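Long-range contact in ABC transporter, substrate binding protein (Aeropyrum pernix, PDB 3EAF), which probably captures a solute, as yet unidentified, outside the cell and delivers it to an ABC transporter for import across the membrane: residues P343-I355 with L365-R379. Residues are numbered along the deposited sequence; the frame is centred on the assembly and turned at random.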
ATOM      1  N   PRO A 343      12.429  -8.336 -14.500  1.00 14.56           N
ATOM      2  CA  PRO A 343      13.221  -7.177 -14.923  1.00 14.77           C
ATOM      3  C   PRO A 343      12.429  -6.352 -15.942  1.00 14.63           C
ATOM      4  O   PRO A 343      11.891  -6.909 -16.891  1.00 14.84           O
ATOM      5  CB  PRO A 343      14.458  -7.811 -15.571  1.00 14.72           C
ATOM      6  CG  PRO A 343      14.568  -9.163 -14.934  1.00 14.68           C
ATOM      7  CD  PRO A 343      13.145  -9.607 -14.730  1.00 14.54           C
ATOM      8  N   GLY A 344      12.319  -5.047 -15.710  1.00 14.53           N
ATOM      9  CA  GLY A 344      11.513  -4.165 -16.570  1.00 14.13           C
ATOM     10  C   GLY A 344      10.037  -4.058 -16.202  1.00 13.88           C
ATOM     11  O   GLY A 344       9.336  -3.192 -16.718  1.00 13.81           O
ATOM     12  N   PHE A 345       9.557  -4.935 -15.318  1.00 13.21           N
ATOM     13  CA  PHE A 345       8.143  -4.958 -14.932  1.00 12.52           C
ATOM     14  C   PHE A 345       7.972  -5.604 -13.554  1.00 12.07           C
ATOM     15  O   PHE A 345       7.676  -6.796 -13.454  1.00 11.94           O
ATOM     16  CB  PHE A 345       7.327  -5.707 -15.994  1.00 12.87           C
ATOM     17  CG  PHE A 345       5.837  -5.442 -15.938  1.00 13.44           C
ATOM     18  CD1 PHE A 345       5.318  -4.202 -16.306  1.00 14.54           C
ATOM     19  CD2 PHE A 345       4.956  -6.437 -15.540  1.00 13.28           C
ATOM     20  CE1 PHE A 345       3.945  -3.963 -16.269  1.00 14.32           C
ATOM     21  CE2 PHE A 345       3.582  -6.204 -15.497  1.00 13.58           C
ATOM     22  CZ  PHE A 345       3.079  -4.966 -15.864  1.00 13.79           C
ATOM     23  N   HIS A 346       8.161  -4.817 -12.495  1.00 11.21           N
ATOM     24  CA  HIS A 346       8.187  -5.353 -11.121  1.00 10.49           C
ATOM     25  C   HIS A 346       6.815  -5.600 -10.498  1.00 10.25           C
ATOM     26  O   HIS A 346       6.580  -5.210  -9.347  1.00 10.41           O
ATOM     27  CB  HIS A 346       9.006  -4.446 -10.189  1.00 10.42           C
ATOM     28  CG  HIS A 346      10.458  -4.356 -10.539  1.00  9.87           C
ATOM     29  ND1 HIS A 346      11.253  -3.305 -10.139  1.00 10.14           N
ATOM     30  CD2 HIS A 346      11.262  -5.193 -11.234  1.00  9.91           C
ATOM     31  CE1 HIS A 346      12.482  -3.489 -10.588  1.00 10.41           C
ATOM     32  NE2 HIS A 346      12.514  -4.628 -11.258  1.00 10.26           N
ATOM     33  N   LEU A 347       5.921  -6.261 -11.233  1.00  9.86           N
ATOM     34  CA  LEU A 347       4.594  -6.611 -10.702  1.00  9.83           C
ATOM     35  C   LEU A 347       4.661  -7.859  -9.823  1.00  9.95           C
ATOM     36  O   LEU A 347       4.864  -8.968 -10.322  1.00 10.14           O
ATOM     37  CB  LEU A 347       3.561  -6.788 -11.827  1.00  9.20           C
ATOM     38  CG  LEU A 347       2.103  -7.033 -11.407  1.00  9.24           C
ATOM     39  CD1 LEU A 347       1.545  -5.854 -10.594  1.00  8.24           C
ATOM     40  CD2 LEU A 347       1.203  -7.331 -12.611  1.00  9.57           C
ATOM     41  N   ALA A 348       4.470  -7.675  -8.517  1.00 10.00           N
ATOM     42  CA  ALA A 348       4.718  -8.742  -7.536  1.00 10.15           C
ATOM     43  C   ALA A 348       3.733  -9.901  -7.658  1.00 10.28           C
ATOM     44  O   ALA A 348       4.127 -11.069  -7.591  1.00 10.12           O
ATOM     45  CB  ALA A 348       4.716  -8.173  -6.113  1.00 10.37           C
ATOM     46  N   TYR A 349       2.456  -9.549  -7.823  1.00 10.20           N
ATOM     47  CA  TYR A 349       1.340 -10.487  -7.988  1.00 10.49           C
ATOM     48  C   TYR A 349       0.107  -9.647  -8.294  1.00 10.73           C
ATOM     49  O   TYR A 349       0.204  -8.417  -8.336  1.00 10.72           O
ATOM     50  CB  TYR A 349       1.134 -11.385  -6.750  1.00 10.17           C
ATOM     51  CG  TYR A 349       0.957 -10.657  -5.430  1.00 10.13           C
ATOM     52  CD1 TYR A 349      -0.316 -10.384  -4.926  1.00  9.72           C
ATOM     53  CD2 TYR A 349       2.061 -10.265  -4.673  1.00  9.69           C
ATOM     54  CE1 TYR A 349      -0.485  -9.723  -3.705  1.00  8.87           C
ATOM     55  CE2 TYR A 349       1.907  -9.604  -3.463  1.00  9.52           C
ATOM     56  CZ  TYR A 349       0.631  -9.333  -2.985  1.00 10.02           C
ATOM     57  OH  TYR A 349       0.476  -8.672  -1.790  1.00  9.90           O
ATOM     58  N   ARG A 350      -1.040 -10.283  -8.521  1.00 11.02           N
ATOM     59  CA  ARG A 350      -2.232  -9.537  -8.952  1.00 11.17           C
ATOM     60  C   ARG A 350      -3.408  -9.569  -7.974  1.00 11.31           C
ATOM     61  O   ARG A 350      -4.181  -8.609  -7.900  1.00 11.25           O
ATOM     62  CB  ARG A 350      -2.711 -10.009 -10.331  1.00 10.77           C
ATOM     63  CG  ARG A 350      -1.755  -9.710 -11.471  1.00 11.14           C
ATOM     64  CD  ARG A 350      -2.314 -10.145 -12.822  1.00 11.04           C
ATOM     65  NE  ARG A 350      -3.251  -9.178 -13.407  1.00 13.10           N
ATOM     66  CZ  ARG A 350      -4.551  -9.407 -13.620  1.00 14.45           C
ATOM     67  NH1 ARG A 350      -5.102 -10.574 -13.287  1.00 12.93           N
ATOM     68  NH2 ARG A 350      -5.308  -8.465 -14.177  1.00 14.33           N
ATOM     69  N   LYS A 351      -3.565 -10.663  -7.238  1.00 11.45           N
ATOM     70  CA  LYS A 351      -4.780 -10.819  -6.436  1.00 12.03           C
ATOM     71  C   LYS A 351      -4.733 -10.070  -5.100  1.00 11.20           C
ATOM     72  O   LYS A 351      -3.664  -9.699  -4.621  1.00 10.65           O
ATOM     73  CB  LYS A 351      -5.159 -12.293  -6.255  1.00 12.31           C
ATOM     74  CG  LYS A 351      -4.212 -13.124  -5.422  1.00 13.32           C
ATOM     75  CD  LYS A 351      -4.697 -14.583  -5.382  1.00 13.87           C
ATOM     76  CE  LYS A 351      -4.422 -15.311  -6.695  1.00 17.45           C
ATOM     77  NZ  LYS A 351      -4.673 -16.789  -6.564  1.00 18.35           N
ATOM     78  N   VAL A 352      -5.914  -9.829  -4.538  1.00 10.77           N
ATOM     79  CA  VAL A 352      -6.064  -9.103  -3.279  1.00 10.17           C
ATOM     80  C   VAL A 352      -7.113  -9.757  -2.398  1.00 10.04           C
ATOM     81  O   VAL A 352      -7.935 -10.536  -2.883  1.00  9.80           O
ATOM     82  CB  VAL A 352      -6.470  -7.620  -3.502  1.00 10.36           C
ATOM     83  CG1 VAL A 352      -5.349  -6.852  -4.176  1.00  9.36           C
ATOM     84  CG2 VAL A 352      -7.788  -7.505  -4.288  1.00  9.47           C
ATOM     85  N   PHE A 353      -7.065  -9.453  -1.103  1.00  9.64           N
ATOM     86  CA  PHE A 353      -8.163  -9.782  -0.199  1.00  9.73           C
ATOM     87  C   PHE A 353      -9.197  -8.668  -0.263  1.00  9.55           C
ATOM     88  O   PHE A 353      -8.855  -7.511  -0.486  1.00  9.48           O
ATOM     89  CB  PHE A 353      -7.678  -9.935   1.245  1.00  9.59           C
ATOM     90  CG  PHE A 353      -6.664 -11.032   1.446  1.00 10.02           C
ATOM     91  CD1 PHE A 353      -7.054 -12.374   1.453  1.00 10.10           C
ATOM     92  CD2 PHE A 353      -5.322 -10.722   1.660  1.00 10.23           C
ATOM     93  CE1 PHE A 353      -6.111 -13.396   1.665  1.00 10.51           C
ATOM     94  CE2 PHE A 353      -4.372 -11.733   1.867  1.00 10.08           C
ATOM     95  CZ  PHE A 353      -4.771 -13.073   1.861  1.00  9.62           C
ATOM     96  N   ILE A 354     -10.462  -9.023  -0.071  1.00 10.02           N
ATOM     97  CA  ILE A 354     -11.522  -8.039   0.072  1.00  9.88           C
ATOM     98  C   ILE A 354     -12.124  -8.203   1.455  1.00 10.10           C
ATOM     99  O   ILE A 354     -12.408  -9.325   1.889  1.00 10.53           O
ATOM    100  CB  ILE A 354     -12.622  -8.194  -1.023  1.00 10.35           C
ATOM    101  CG1 ILE A 354     -12.041  -7.973  -2.436  1.00 10.12           C
ATOM    102  CG2 ILE A 354     -13.820  -7.270  -0.729  1.00  9.81           C
ATOM    103  CD1 ILE A 354     -11.589  -6.549  -2.753  1.00  9.90           C
ATOM    104  N   ILE A 355     -12.322  -7.080   2.137  1.00 10.20           N
ATOM    105  CA  ILE A 355     -12.836  -7.076   3.499  1.00 10.29           C
ATOM    106  C   ILE A 355     -14.130  -6.283   3.528  1.00 10.68           C
ATOM    107  O   ILE A 355     -14.205  -5.184   2.966  1.00 10.57           O
ATOM    108  CB  ILE A 355     -11.798  -6.475   4.510  1.00 10.36           C
ATOM    109  CG1 ILE A 355     -10.493  -7.282   4.493  1.00 10.36           C
ATOM    110  CG2 ILE A 355     -12.358  -6.407   5.927  1.00  9.68           C
ATOM    111  CD1 ILE A 355      -9.505  -6.804   3.436  1.00 11.05           C
ATOM    112  N   LEU A 365     -14.000 -11.168   6.304  1.00 15.97           N
ATOM    113  CA  LEU A 365     -13.165 -11.464   5.149  1.00 16.35           C
ATOM    114  C   LEU A 365     -13.999 -12.108   4.037  1.00 16.53           C
ATOM    115  O   LEU A 365     -14.631 -13.143   4.255  1.00 16.49           O
ATOM    116  CB  LEU A 365     -11.983 -12.359   5.550  1.00 15.96           C
ATOM    117  CG  LEU A 365     -10.947 -12.730   4.479  1.00 16.72           C
ATOM    118  CD1 LEU A 365     -10.197 -11.499   3.964  1.00 15.92           C
ATOM    119  CD2 LEU A 365      -9.966 -13.767   5.017  1.00 16.56           C
HETATM  120  N   MSE A 366     -13.995 -11.488   2.854  1.00 16.73           N
HETATM  121  CA  MSE A 366     -14.686 -12.036   1.680  1.00 17.32           C
HETATM  122  C   MSE A 366     -13.892 -13.122   0.962  1.00 17.03           C
HETATM  123  O   MSE A 366     -14.486 -14.036   0.385  1.00 16.94           O
HETATM  124  CB  MSE A 366     -15.054 -10.934   0.672  1.00 17.74           C
HETATM  125  CG  MSE A 366     -16.006  -9.866   1.196  1.00 20.70           C
HETATM  126 SE   MSE A 366     -17.754 -10.554   1.739  1.00 29.22          SE
HETATM  127  CE  MSE A 366     -17.411 -11.001   3.606  1.00 25.94           C
ATOM    128  N   GLY A 367     -12.561 -13.016   0.984  1.00 16.63           N
ATOM    129  CA  GLY A 367     -11.690 -13.942   0.253  1.00 16.27           C
ATOM    130  C   GLY A 367     -10.717 -13.242  -0.685  1.00 16.33           C
ATOM    131  O   GLY A 367     -10.508 -12.027  -0.581  1.00 16.08           O
ATOM    132  N   LYS A 368     -10.118 -14.013  -1.594  1.00 16.26           N
ATOM    133  CA  LYS A 368      -9.158 -13.490  -2.573  1.00 16.52           C
ATOM    134  C   LYS A 368      -9.829 -13.270  -3.922  1.00 16.63           C
ATOM    135  O   LYS A 368     -10.556 -14.142  -4.420  1.00 16.80           O
ATOM    136  CB  LYS A 368      -7.977 -14.442  -2.771  1.00 16.26           C
ATOM    137  CG  LYS A 368      -7.118 -14.673  -1.562  1.00 17.02           C
ATOM    138  CD  LYS A 368      -6.084 -15.741  -1.849  1.00 18.06           C
ATOM    139  CE  LYS A 368      -5.165 -15.922  -0.664  1.00 18.96           C
ATOM    140  NZ  LYS A 368      -4.146 -16.976  -0.922  1.00 20.31           N
ATOM    141  N   PHE A 369      -9.572 -12.106  -4.512  1.00 16.66           N
ATOM    142  CA  PHE A 369     -10.167 -11.730  -5.794  1.00 16.68           C
ATOM    143  C   PHE A 369      -9.146 -11.112  -6.733  1.00 16.70           C
ATOM    144  O   PHE A 369      -8.174 -10.498  -6.294  1.00 16.37           O
ATOM    145  CB  PHE A 369     -11.361 -10.797  -5.568  1.00 16.88           C
ATOM    146  CG  PHE A 369     -12.486 -11.446  -4.810  1.00 17.23           C
ATOM    147  CD1 PHE A 369     -13.446 -12.202  -5.479  1.00 17.75           C
ATOM    148  CD2 PHE A 369     -12.573 -11.322  -3.427  1.00 17.89           C
ATOM    149  CE1 PHE A 369     -14.481 -12.818  -4.778  1.00 18.18           C
ATOM    150  CE2 PHE A 369     -13.604 -11.937  -2.713  1.00 18.12           C
ATOM    151  CZ  PHE A 369     -14.560 -12.685  -3.391  1.00 18.21           C
ATOM    152  N   GLU A 370      -9.369 -11.295  -8.029  1.00 16.85           N
ATOM    153  CA  GLU A 370      -8.437 -10.842  -9.053  1.00 17.41           C
ATOM    154  C   GLU A 370      -9.200 -10.338 -10.269  1.00 17.30           C
ATOM    155  O   GLU A 370     -10.215 -10.915 -10.655  1.00 17.20           O
ATOM    156  CB  GLU A 370      -7.511 -11.994  -9.460  1.00 17.36           C
ATOM    157  CG  GLU A 370      -6.232 -11.573 -10.165  1.00 17.93           C
ATOM    158  CD  GLU A 370      -5.400 -12.755 -10.637  1.00 18.38           C
ATOM    159  OE1 GLU A 370      -5.577 -13.871 -10.105  1.00 20.90           O
ATOM    160  OE2 GLU A 370      -4.559 -12.572 -11.544  1.00 19.92           O
ATOM    161  N   ALA A 371      -8.704  -9.259 -10.866  1.00 17.62           N
ATOM    162  CA  ALA A 371      -9.251  -8.743 -12.121  1.00 18.00           C
ATOM    163  C   ALA A 371      -9.057  -9.774 -13.242  1.00 18.33           C
ATOM    164  O   ALA A 371      -8.110 -10.570 -13.181  1.00 18.33           O
ATOM    165  CB  ALA A 371      -8.578  -7.430 -12.480  1.00 17.98           C
ATOM    166  N   PRO A 372      -9.952  -9.774 -14.259  1.00 18.67           N
ATOM    167  CA  PRO A 372      -9.784 -10.684 -15.400  1.00 18.87           C
ATOM    168  C   PRO A 372      -8.373 -10.630 -15.969  1.00 19.17           C
ATOM    169  O   PRO A 372      -7.756  -9.557 -16.009  1.00 19.18           O
ATOM    170  CB  PRO A 372     -10.784 -10.153 -16.436  1.00 18.70           C
ATOM    171  CG  PRO A 372     -11.849  -9.489 -15.632  1.00 19.28           C
ATOM    172  CD  PRO A 372     -11.170  -8.944 -14.388  1.00 18.82           C
ATOM    173  N   SER A 373      -7.879 -11.780 -16.412  1.00 19.72           N
ATOM    174  CA  SER A 373      -6.520 -11.906 -16.938  1.00 20.66           C
ATOM    175  C   SER A 373      -6.243 -10.989 -18.137  1.00 21.07           C
ATOM    176  O   SER A 373      -5.113 -10.540 -18.331  1.00 21.24           O
ATOM    177  CB  SER A 373      -6.240 -13.360 -17.324  1.00 20.64           C
ATOM    178  OG  SER A 373      -6.420 -14.220 -16.209  1.00 22.26           O
ATOM    179  N   GLN A 374      -7.277 -10.711 -18.926  1.00 21.48           N
ATOM    180  CA  GLN A 374      -7.119  -9.967 -20.177  1.00 22.37           C
ATOM    181  C   GLN A 374      -7.017  -8.454 -19.964  1.00 21.94           C
ATOM    182  O   GLN A 374      -6.679  -7.714 -20.889  1.00 22.24           O
ATOM    183  CB  GLN A 374      -8.235 -10.337 -21.180  1.00 22.59           C
ATOM    184  CG  GLN A 374      -9.684 -10.138 -20.672  1.00 23.68           C
ATOM    185  CD  GLN A 374     -10.713 -11.074 -21.328  1.00 23.80           C
ATOM    186  OE1 GLN A 374     -10.475 -11.655 -22.391  1.00 25.54           O
ATOM    187  NE2 GLN A 374     -11.875 -11.207 -20.688  1.00 25.43           N
ATOM    188  N   VAL A 375      -7.295  -8.004 -18.740  1.00 21.33           N
ATOM    189  CA  VAL A 375      -7.294  -6.578 -18.410  1.00 20.48           C
ATOM    190  C   VAL A 375      -5.914  -6.185 -17.891  1.00 19.79           C
ATOM    191  O   VAL A 375      -5.506  -6.592 -16.796  1.00 19.46           O
ATOM    192  CB  VAL A 375      -8.378  -6.231 -17.365  1.00 20.84           C
ATOM    193  CG1 VAL A 375      -8.410  -4.731 -17.101  1.00 20.84           C
ATOM    194  CG2 VAL A 375      -9.751  -6.734 -17.818  1.00 20.67           C
ATOM    195  N   ASP A 376      -5.191  -5.411 -18.691  1.00 18.88           N
ATOM    196  CA  ASP A 376      -3.834  -5.015 -18.339  1.00 18.45           C
ATOM    197  C   ASP A 376      -3.839  -3.687 -17.580  1.00 17.84           C
ATOM    198  O   ASP A 376      -3.376  -2.657 -18.087  1.00 17.33           O
ATOM    199  CB  ASP A 376      -2.953  -4.947 -19.584  1.00 18.88           C
ATOM    200  CG  ASP A 376      -1.476  -5.128 -19.267  1.00 20.21           C
ATOM    201  OD1 ASP A 376      -1.072  -5.023 -18.088  1.00 21.57           O
ATOM    202  OD2 ASP A 376      -0.708  -5.373 -20.213  1.00 23.42           O
ATOM    203  N   CYS A 377      -4.378  -3.734 -16.363  1.00 16.95           N
ATOM    204  CA  CYS A 377      -4.518  -2.570 -15.488  1.00 16.84           C
ATOM    205  C   CYS A 377      -3.216  -1.783 -15.342  1.00 16.05           C
ATOM    206  O   CYS A 377      -3.206  -0.553 -15.459  1.00 16.00           O
ATOM    207  CB  CYS A 377      -4.991  -3.012 -14.102  1.00 16.77           C
ATOM    208  SG  CYS A 377      -6.049  -4.473 -14.092  1.00 19.82           S
ATOM    209  N   ALA A 378      -2.130  -2.507 -15.084  1.00 15.36           N
ATOM    210  CA  ALA A 378      -0.815  -1.917 -14.861  1.00 15.18           C
ATOM    211  C   ALA A 378      -0.356  -1.102 -16.059  1.00 15.24           C
ATOM    212  O   ALA A 378      -0.045   0.081 -15.925  1.00 14.74           O
ATOM    213  CB  ALA A 378       0.202  -3.000 -14.539  1.00 14.89           C
ATOM    214  N   ARG A 379      -0.323  -1.736 -17.231  1.00 15.16           N
ATOM    215  CA  ARG A 379       0.165  -1.058 -18.426  1.00 15.81           C
ATOM    216  C   ARG A 379      -0.718   0.109 -18.880  1.00 15.73           C
ATOM    217  O   ARG A 379      -0.210   1.058 -19.471  1.00 15.87           O
ATOM    218  CB  ARG A 379       0.451  -2.050 -19.553  1.00 16.10           C
ATOM    219  CG  ARG A 379       1.691  -2.892 -19.258  1.00 17.53           C
ATOM    220  CD  ARG A 379       2.144  -3.718 -20.452  1.00 20.28           C
ATOM    221  NE  ARG A 379       3.267  -4.587 -20.101  1.00 20.73           N
ATOM    222  CZ  ARG A 379       3.147  -5.764 -19.496  1.00 21.52           C
ATOM    223  NH1 ARG A 379       1.950  -6.234 -19.165  1.00 22.60           N
ATOM    224  NH2 ARG A 379       4.234  -6.471 -19.216  1.00 22.22           N
TER
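R350, bent at chi3 (82°), sets its guanidinium against E370 and the turn 372-375, showing how one arginine can tie down a loop. Its NH1 is shared: it donates to E370 OE2 at 2.7 Å, a salt bridge on the carboxylate's anti side, and to A371 O at 3.0 Å. NH2 reaches P372 O from one face while V375 N, closing the type I turn, comes from the other. A methionine here would probably leave the E370 carboxylate without its charged mate, the A371 carbonyl without this donor and the P372 carbonyl relying on V375 N. Next to this grip, strands 352-357 and 363-369 pair as an antiparallel hairpin at the edge of a seven-stranded mixed sheet, in one lobe of a periplasmic-binding-protein fold. K368, extended beyond CG, runs alongside F353, its CE 3.6 Å from F353 CE1, and carries NZ to the A336 carbonyl. On the hairpin's opposite face, I354 CG1 meets F369 CD2 at 3.5 Å, the two side chains nearly perpendicular. The R379 guanidinium lies flat on the F345 ring, planes 9° apart, a cation-pi stack with R379 CZ 3.9 Å from the ring centroid; D376 OD2 helps hold it there, accepting from R379 NH1 through its syn lone pair.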